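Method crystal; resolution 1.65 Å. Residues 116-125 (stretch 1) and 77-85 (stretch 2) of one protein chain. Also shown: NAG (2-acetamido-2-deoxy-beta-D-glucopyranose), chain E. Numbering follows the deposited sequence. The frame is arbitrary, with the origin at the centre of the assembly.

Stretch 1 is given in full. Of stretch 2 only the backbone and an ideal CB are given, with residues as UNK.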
# COMPACT_ATOMS: atom_id res chain seq x y z
N ASN A 116 2.75 26.33 1.79
CA ASN A 116 1.42 26.86 1.53
C ASN A 116 0.55 25.81 0.88
O ASN A 116 0.35 25.83 -0.34
CB ASN A 116 1.51 28.09 0.61
CG ASN A 116 0.18 28.85 0.49
OD1 ASN A 116 -0.87 28.38 0.96
ND2 ASN A 116 0.22 30.03 -0.14
N ILE A 117 0.07 24.86 1.68
CA ILE A 117 -0.90 23.88 1.22
C ILE A 117 -2.25 24.18 1.87
O ILE A 117 -2.48 23.82 3.03
CB ILE A 117 -0.50 22.44 1.56
CG1 ILE A 117 0.99 22.20 1.26
CG2 ILE A 117 -1.36 21.47 0.77
CD1 ILE A 117 1.46 20.80 1.68
N PRO A 118 -3.15 24.82 1.12
CA PRO A 118 -4.37 25.33 1.76
C PRO A 118 -5.43 24.28 2.08
O PRO A 118 -5.53 23.25 1.43
CB PRO A 118 -4.89 26.34 0.73
CG PRO A 118 -4.42 25.79 -0.57
CD PRO A 118 -3.07 25.20 -0.30
N LEU A 119 -6.24 24.56 3.10
CA LEU A 119 -7.38 23.73 3.43
C LEU A 119 -8.21 23.46 2.17
O LEU A 119 -8.52 24.39 1.40
CB LEU A 119 -8.24 24.48 4.46
CG LEU A 119 -8.99 23.64 5.48
CD1 LEU A 119 -7.99 23.00 6.43
CD2 LEU A 119 -9.97 24.54 6.25
N SER A 120 -8.51 22.19 1.96
CA SER A 120 -9.34 21.71 0.86
C SER A 120 -8.66 21.68 -0.52
O SER A 120 -9.31 21.37 -1.52
CB SER A 120 -10.68 22.43 0.81
OG SER A 120 -11.50 21.95 1.87
N ALA A 121 -7.37 21.96 -0.57
CA ALA A 121 -6.59 21.57 -1.75
C ALA A 121 -6.72 20.05 -1.89
O ALA A 121 -6.97 19.34 -0.91
CB ALA A 121 -5.13 21.97 -1.61
N THR A 122 -6.54 19.54 -3.11
CA THR A 122 -6.52 18.11 -3.33
C THR A 122 -5.10 17.75 -3.79
O THR A 122 -4.54 18.45 -4.65
CB THR A 122 -7.50 17.69 -4.41
OG1 THR A 122 -8.84 18.04 -4.02
CG2 THR A 122 -7.42 16.20 -4.64
N LEU A 123 -4.55 16.70 -3.18
CA LEU A 123 -3.24 16.19 -3.59
C LEU A 123 -3.41 14.94 -4.41
O LEU A 123 -4.26 14.09 -4.13
CB LEU A 123 -2.38 15.85 -2.36
CG LEU A 123 -2.14 16.99 -1.36
CD1 LEU A 123 -1.20 16.50 -0.25
CD2 LEU A 123 -1.59 18.26 -2.03
N ASN A 124 -2.54 14.83 -5.42
CA ASN A 124 -2.30 13.60 -6.16
C ASN A 124 -1.26 12.80 -5.38
O ASN A 124 -0.16 13.28 -5.14
CB ASN A 124 -1.79 13.97 -7.55
CG ASN A 124 -1.60 12.77 -8.46
OD1 ASN A 124 -0.99 11.78 -8.08
ND2 ASN A 124 -2.15 12.86 -9.68
N VAL A 125 -1.65 11.60 -4.94
CA VAL A 125 -0.80 10.78 -4.06
C VAL A 125 -0.45 9.47 -4.75
O VAL A 125 -1.32 8.63 -4.96
CB VAL A 125 -1.56 10.44 -2.77
CG1 VAL A 125 -0.67 9.60 -1.85
CG2 VAL A 125 -2.00 11.73 -2.04
N UNK A 77 -0.55 3.72 -8.55
CA UNK A 77 -1.89 4.29 -8.57
C UNK A 77 -1.88 5.70 -7.99
O UNK A 77 -1.23 5.93 -6.97
CB UNK A 77 -2.86 3.40 -7.79
N UNK A 78 -2.63 6.60 -8.63
CA UNK A 78 -2.85 7.95 -8.09
C UNK A 78 -4.09 7.99 -7.19
O UNK A 78 -5.23 8.01 -7.68
CB UNK A 78 -3.00 8.96 -9.23
N UNK A 79 -3.86 8.00 -5.88
CA UNK A 79 -4.95 8.30 -4.95
C UNK A 79 -5.17 9.81 -4.89
O UNK A 79 -4.38 10.60 -5.44
CB UNK A 79 -4.65 7.74 -3.56
N UNK A 80 -6.27 10.22 -4.25
CA UNK A 80 -6.55 11.64 -4.09
C UNK A 80 -6.79 11.92 -2.62
O UNK A 80 -7.40 11.12 -1.90
CB UNK A 80 -7.75 12.07 -4.93
N UNK A 81 -6.30 13.07 -2.15
CA UNK A 81 -6.35 13.40 -0.74
C UNK A 81 -6.79 14.84 -0.54
O UNK A 81 -6.20 15.75 -1.09
CB UNK A 81 -4.99 13.16 -0.09
N UNK A 82 -7.85 15.04 0.26
CA UNK A 82 -8.29 16.40 0.57
C UNK A 82 -7.56 16.92 1.81
O UNK A 82 -7.60 16.31 2.88
CB UNK A 82 -9.80 16.44 0.78
N UNK A 83 -6.89 18.06 1.63
CA UNK A 83 -6.02 18.63 2.65
C UNK A 83 -6.78 19.19 3.85
O UNK A 83 -7.78 19.91 3.70
CB UNK A 83 -5.16 19.74 2.03
N UNK A 84 -6.27 18.85 5.04
CA UNK A 84 -6.82 19.33 6.31
C UNK A 84 -5.85 20.27 7.05
O UNK A 84 -4.70 20.47 6.64
CB UNK A 84 -7.17 18.14 7.20
N UNK A 85 -6.33 20.85 8.14
CA UNK A 85 -5.56 21.84 8.87
C UNK A 85 -4.18 21.32 9.26
O UNK A 85 -4.04 20.22 9.79
CB UNK A 85 -6.33 22.28 10.12
C1 NAG E . -1.11 10.02 -12.21
C2 NAG E . -1.49 9.81 -13.68
C3 NAG E . -0.42 10.46 -14.55
C4 NAG E . -0.30 11.93 -14.18
C5 NAG E . -0.09 12.11 -12.68
C6 NAG E . -0.10 13.60 -12.33
C7 NAG E . -2.64 7.90 -14.70
C8 NAG E . -2.67 6.40 -14.87
N2 NAG E . -1.60 8.41 -14.04
O3 NAG E . -0.76 10.32 -15.92
O4 NAG E . 0.82 12.51 -14.81
O5 NAG E . -1.09 11.41 -11.97
O6 NAG E . -1.37 14.19 -12.57
O7 NAG E . -3.56 8.59 -15.16

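Position 77 lies in an extended strand that has already begun, running antiparallel to the strand 122-125. Its CB points sideways with nothing of stretch 1 within 5.5 Å, so almost any residue would serve; it is His77.

Position 78 is decided by the sugar. Its CB lies 3.6 Å from OD1 of Asn124, and C1 of the NAG hangs beyond with no visible attachment. A polar side chain would suit the amide, but N-glycosylation requires asparagine. Asn78 carries the bond, ND2 to C1 at 1.5 Å, while Asn124 ND2 donates to O5 of the sugar at 2.9 Å, steadying the glycan from the neighbouring strand.

At position 79 the backbone does the pairing: N donates to Val125 O (2.8 Å) and O accepts from Val125 N (3.0 Å). The CB shares a face of the sheet with Val125, so branched aliphatic or aromatic residues would all fit. Phe79 packs CB against CB of Val125 at 4.1 Å, then its ring leads away, leaving Val125 O near the ring's edge.

Position 80 turns to the other face, beside Thr122 and Asn124. With CB 4.2 Å from Thr122 CG2 and no charge nearby, space alone would allow several small or beta-branched residues, but a sugar on 78 calls for Ser or Thr two residues on. Ser80 makes only a light contact with stretch 1, but it completes the sequon that marks Asn78 for glycosylation.

Position 81 returns to the face of Leu123 and Val125, its backbone paired with Leu123 through N to O (3.0 Å) and O to N (2.8 Å). Its CB, 3.8 Å from Val125 CG2, invites a large apolar or aromatic group. Tyr81 takes chi1 t and brings CD2 to 4.1 Å from Leu123 CD1.

Position 82 has its CB on Thr122's face, with Ser120 and its carbonyl farther along; a short polar residue could reach that carbonyl through water. Ser82 does so: one water bonds its OG at 2.8 Å and donates to Ser120 O at 2.7 Å.

Position 83 meets the type II turn from Pro118 to Ala121. Its N donates to Ala121 O (2.8 Å) and its O accepts from Ser120 N (3.0 Å), while CB points toward stretch 1, 3.6 Å from Pro118 O. Ile117, Ala121 and Leu123 offer an apolar pocket for a compact aliphatic side chain; valine or isoleucine are natural candidates. Val83 places CG2 3.7 Å from Ile117 CG2, 3.8 Å from Leu123 CG and 4.0 Å from Ala121 CB.

Position 84 points away, so polar or charged residues are tolerated: Arg84.

Position 85 also points away overall, yet CB lies 4.1 Å from Leu119 CD1, so even a short side chain touches Leu119, and a longer one with an aliphatic stem could lie along it; with open space around, polar ends are tolerated. Gln85 folds back, its CD 4.0 Å from that methyl, CD1 of Leu119.

Stretch 2, residues 77-85: HNFSYSVRQ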
# COMPACT_ATOMS: atom_id res chain seq x y z
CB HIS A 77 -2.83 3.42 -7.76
CG HIS A 77 -4.24 3.93 -7.77
ND1 HIS A 77 -5.01 3.91 -8.92
CD2 HIS A 77 -4.99 4.50 -6.81
CE1 HIS A 77 -6.19 4.43 -8.64
NE2 HIS A 77 -6.20 4.82 -7.38
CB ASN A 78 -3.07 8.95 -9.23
CG ASN A 78 -1.88 9.08 -10.16
OD1 ASN A 78 -0.74 8.86 -9.77
ND2 ASN A 78 -2.18 9.42 -11.43
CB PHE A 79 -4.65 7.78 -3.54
CG PHE A 79 -4.57 6.28 -3.46
CD1 PHE A 79 -5.74 5.54 -3.39
CD2 PHE A 79 -3.35 5.63 -3.46
CE1 PHE A 79 -5.69 4.16 -3.33
CE2 PHE A 79 -3.29 4.25 -3.37
CZ PHE A 79 -4.47 3.51 -3.31
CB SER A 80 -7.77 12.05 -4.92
OG SER A 80 -7.51 11.98 -6.32
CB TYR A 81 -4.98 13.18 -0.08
CG TYR A 81 -4.96 13.62 1.36
CD1 TYR A 81 -5.56 12.84 2.35
CD2 TYR A 81 -4.37 14.82 1.72
CE1 TYR A 81 -5.57 13.27 3.65
CE2 TYR A 81 -4.37 15.25 3.05
CZ TYR A 81 -4.98 14.47 4.00
OH TYR A 81 -4.99 14.91 5.30
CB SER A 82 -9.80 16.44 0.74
OG SER A 82 -10.22 17.77 1.05
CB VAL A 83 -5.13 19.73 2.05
CG1 VAL A 83 -4.34 20.43 3.12
CG2 VAL A 83 -4.18 19.08 1.05
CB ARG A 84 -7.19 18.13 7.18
CG ARG A 84 -8.18 17.19 6.51
CD ARG A 84 -8.07 15.78 7.07
NE ARG A 84 -8.42 15.74 8.49
CZ ARG A 84 -9.66 15.54 8.94
NH1 ARG A 84 -10.66 15.36 8.09
NH2 ARG A 84 -9.89 15.51 10.24
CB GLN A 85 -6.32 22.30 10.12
CG GLN A 85 -5.94 23.69 10.60
CD GLN A 85 -6.53 24.78 9.73
OE1 GLN A 85 -5.84 25.38 8.90
NE2 GLN A 85 -7.82 25.06 9.91
O HOH W 1 -10.98 19.33 -1.10
O HOH W 2 -3.56 22.90 5.45
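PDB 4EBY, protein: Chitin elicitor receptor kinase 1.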